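Side-chain contact in putative ring-cleaving dioxygenase MhqO (Bacillus subtilis subsp. subtilis, PDB 3OAJ), which probably cleaves aromatic rings as an iron-dependent extradiol dioxygenase and may contribute to the breakdown of aromatic compounds: residues Phe25-Leu30 with Trp140-Val145. Sequence-based numbering, arbitrary orientation.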
ATOM      1  N   PHE A  25      -0.566 -11.587  10.096  1.00 10.85           N
ATOM      2  CA  PHE A  25      -0.104 -10.270  10.506  1.00 10.68           C
ATOM      3  C   PHE A  25      -1.108  -9.158  10.157  1.00 10.56           C
ATOM      4  O   PHE A  25      -1.559  -8.410  11.043  1.00 10.90           O
ATOM      5  CB  PHE A  25       1.279  -9.941   9.942  1.00 11.67           C
ATOM      6  CG  PHE A  25       1.923  -8.761  10.626  1.00 12.33           C
ATOM      7  CD1 PHE A  25       2.516  -8.914  11.875  1.00 12.61           C
ATOM      8  CD2 PHE A  25       1.932  -7.495  10.023  1.00 12.46           C
ATOM      9  CE1 PHE A  25       3.085  -7.840  12.520  1.00 13.24           C
ATOM     10  CE2 PHE A  25       2.514  -6.409  10.676  1.00 12.82           C
ATOM     11  CZ  PHE A  25       3.099  -6.590  11.912  1.00 12.91           C
ATOM     12  N   TYR A  26      -1.478  -9.065   8.878  1.00 11.49           N
ATOM     13  CA  TYR A  26      -2.297  -7.943   8.411  1.00 10.95           C
ATOM     14  C   TYR A  26      -3.739  -7.992   8.891  1.00 11.33           C
ATOM     15  O   TYR A  26      -4.288  -6.955   9.266  1.00 11.16           O
ATOM     16  CB  TYR A  26      -2.131  -7.711   6.891  1.00 10.85           C
ATOM     17  CG  TYR A  26      -0.761  -7.127   6.630  1.00 10.60           C
ATOM     18  CD1 TYR A  26      -0.559  -5.741   6.623  1.00 10.94           C
ATOM     19  CD2 TYR A  26       0.350  -7.955   6.430  1.00 10.42           C
ATOM     20  CE1 TYR A  26       0.679  -5.200   6.451  1.00 10.95           C
ATOM     21  CE2 TYR A  26       1.616  -7.416   6.256  1.00 10.44           C
ATOM     22  CZ  TYR A  26       1.768  -6.031   6.253  1.00 10.53           C
ATOM     23  OH  TYR A  26       2.998  -5.473   6.065  1.00 11.57           O
ATOM     24  N   ALA A  27      -4.320  -9.199   8.953  1.00 11.41           N
ATOM     25  CA  ALA A  27      -5.652  -9.381   9.556  1.00 11.24           C
ATOM     26  C   ALA A  27      -5.562  -9.639  11.058  1.00 11.56           C
ATOM     27  O   ALA A  27      -6.209  -8.946  11.850  1.00 12.88           O
ATOM     28  CB  ALA A  27      -6.423 -10.516   8.860  1.00 11.18           C
ATOM     29  N   GLY A  28      -4.763 -10.624  11.455  1.00 11.80           N
ATOM     30  CA  GLY A  28      -4.665 -11.035  12.859  1.00 11.98           C
ATOM     31  C   GLY A  28      -4.150  -9.962  13.807  1.00 12.30           C
ATOM     32  O   GLY A  28      -4.748  -9.698  14.855  1.00 13.53           O
ATOM     33  N   VAL A  29      -3.032  -9.344  13.454  1.00 11.62           N
ATOM     34  CA  VAL A  29      -2.431  -8.330  14.330  1.00 11.36           C
ATOM     35  C   VAL A  29      -2.978  -6.927  14.018  1.00 11.48           C
ATOM     36  O   VAL A  29      -3.464  -6.230  14.919  1.00 12.24           O
ATOM     37  CB  VAL A  29      -0.882  -8.384  14.249  1.00 11.56           C
ATOM     38  CG1 VAL A  29      -0.250  -7.281  15.097  1.00 12.57           C
ATOM     39  CG2 VAL A  29      -0.390  -9.757  14.724  1.00 12.09           C
ATOM     40  N   LEU A  30      -2.945  -6.535  12.746  1.00 11.35           N
ATOM     41  CA  LEU A  30      -3.304  -5.168  12.373  1.00 11.19           C
ATOM     42  C   LEU A  30      -4.806  -4.965  12.195  1.00 11.56           C
ATOM     43  O   LEU A  30      -5.261  -3.823  12.104  1.00 12.29           O
ATOM     44  CB  LEU A  30      -2.528  -4.683  11.137  1.00 11.40           C
ATOM     45  CG  LEU A  30      -1.003  -4.620  11.306  1.00 10.54           C
ATOM     46  CD1 LEU A  30      -0.394  -3.950  10.104  1.00 11.49           C
ATOM     47  CD2 LEU A  30      -0.613  -3.872  12.568  1.00 11.68           C
ATOM     48  N   TRP A 140     -14.219  -1.877  10.633  1.00 12.66           N
ATOM     49  CA  TRP A 140     -13.977  -3.320  10.647  1.00 13.02           C
ATOM     50  C   TRP A 140     -13.490  -3.749  12.023  1.00 13.38           C
ATOM     51  O   TRP A 140     -12.360  -3.445  12.433  1.00 13.15           O
ATOM     52  CB  TRP A 140     -12.966  -3.718   9.582  1.00 12.58           C
ATOM     53  CG  TRP A 140     -12.895  -5.211   9.337  1.00 12.62           C
ATOM     54  CD1 TRP A 140     -11.831  -6.039   9.607  1.00 11.96           C
ATOM     55  CD2 TRP A 140     -13.897  -6.028   8.721  1.00 12.11           C
ATOM     56  NE1 TRP A 140     -12.125  -7.323   9.207  1.00 12.13           N
ATOM     57  CE2 TRP A 140     -13.384  -7.346   8.664  1.00 12.72           C
ATOM     58  CE3 TRP A 140     -15.177  -5.773   8.196  1.00 12.74           C
ATOM     59  CZ2 TRP A 140     -14.114  -8.413   8.120  1.00 12.70           C
ATOM     60  CZ3 TRP A 140     -15.910  -6.848   7.665  1.00 12.93           C
ATOM     61  CH2 TRP A 140     -15.365  -8.144   7.627  1.00 12.86           C
ATOM     62  N   THR A 141     -14.357  -4.458  12.733  1.00 14.44           N
ATOM     63  CA  THR A 141     -14.016  -5.002  14.047  1.00 15.68           C
ATOM     64  C   THR A 141     -13.469  -6.417  13.880  1.00 17.10           C
ATOM     65  O   THR A 141     -14.103  -7.266  13.250  1.00 17.87           O
ATOM     66  CB  THR A 141     -15.227  -4.969  15.012  1.00 16.71           C
ATOM     67  OG1 THR A 141     -15.622  -3.608  15.228  1.00 20.24           O
ATOM     68  CG2 THR A 141     -14.868  -5.594  16.351  1.00 20.44           C
ATOM     69  N   PHE A 142     -12.278  -6.658  14.418  1.00 17.26           N
ATOM     70  CA  PHE A 142     -11.623  -7.955  14.279  1.00 18.18           C
ATOM     71  C   PHE A 142     -10.761  -8.184  15.500  1.00 19.45           C
ATOM     72  O   PHE A 142      -9.815  -7.435  15.755  1.00 20.18           O
ATOM     73  CB  PHE A 142     -10.786  -8.006  12.996  1.00 18.75           C
ATOM     74  CG  PHE A 142     -10.406  -9.401  12.560  1.00 19.39           C
ATOM     75  CD1 PHE A 142     -11.330 -10.228  11.928  1.00 19.19           C
ATOM     76  CD2 PHE A 142      -9.109  -9.871  12.748  1.00 19.31           C
ATOM     77  CE1 PHE A 142     -10.976 -11.513  11.509  1.00 19.55           C
ATOM     78  CE2 PHE A 142      -8.744 -11.161  12.337  1.00 19.65           C
ATOM     79  CZ  PHE A 142      -9.681 -11.978  11.714  1.00 19.23           C
ATOM     80  N   GLY A 143     -11.104  -9.213  16.268  1.00 19.94           N
ATOM     81  CA  GLY A 143     -10.465  -9.437  17.560  1.00 20.23           C
ATOM     82  C   GLY A 143     -10.739  -8.266  18.489  1.00 20.15           C
ATOM     83  O   GLY A 143     -11.884  -7.826  18.628  1.00 20.99           O
ATOM     84  N   GLU A 144      -9.683  -7.754  19.116  1.00 19.49           N
ATOM     85  CA  GLU A 144      -9.790  -6.610  20.020  1.00 19.09           C
ATOM     86  C   GLU A 144      -9.751  -5.267  19.278  1.00 18.01           C
ATOM     87  O   GLU A 144      -9.877  -4.210  19.894  1.00 18.40           O
ATOM     88  CB  GLU A 144      -8.672  -6.649  21.075  1.00 19.62           C
ATOM     89  CG  GLU A 144      -8.856  -7.720  22.161  1.00 23.52           C
ATOM     90  CD  GLU A 144      -7.746  -7.717  23.209  1.00 21.28           C
ATOM     91  OE1 GLU A 144      -7.026  -6.698  23.346  1.00 23.40           O
ATOM     92  OE2 GLU A 144      -7.602  -8.742  23.916  1.00 24.57           O
ATOM     93  N   VAL A 145      -9.592  -5.301  17.959  1.00 16.80           N
ATOM     94  CA  VAL A 145      -9.468  -4.045  17.196  1.00 15.78           C
ATOM     95  C   VAL A 145     -10.866  -3.478  16.928  1.00 15.71           C
ATOM     96  O   VAL A 145     -11.677  -4.103  16.240  1.00 16.51           O
ATOM     97  CB  VAL A 145      -8.661  -4.223  15.878  1.00 15.42           C
ATOM     98  CG1 VAL A 145      -8.431  -2.870  15.182  1.00 15.84           C
ATOM     99  CG2 VAL A 145      -7.316  -4.883  16.159  1.00 15.64           C
TER
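Phe142 carries the contact, reaching across to Ala27 and Gly28 near the C-terminal end of helix 19-29. A chi1 of -163° sets CG opposite the backbone N and carries the ring on toward the helix, which one ortho-meta side of it meets: Phe142 CD2 lies 3.2 Å and Phe142 CE2 3.4 Å from Ala27 O, which approaches obliquely to the ring. Phe142 CE2 also touches Ala27 CB at 4.2 Å and Gly28 N at 4.1 Å. Elsewhere the ring leans on Val309 and Glu311 of the C-terminal tail. Gly143 then turns the chain with positive phi (62°) in a type II' beta turn from Phe142 to Val145, closed by backbone bonds in both directions between these two residues. Glu144 OE2 makes a salt bridge to Lys101 NZ of helix 92-101. Val145 returns to the interface more loosely, Val145 CG2 being 4.3 Å from Val29 O, and also touches Phe94 and Arg98 of helix 92-101. The loop leading into strand 153-160 thus packs on the first VOC module, away from the metal site. Arg98 NH2 and NE hydrogen-bond Gly28 O and Val29 O, so helix 92-101 satisfies these carbonyls, while the loop adds mostly dispersion and perhaps a weak pull of Phe142's ring hydrogens on Ala27 O.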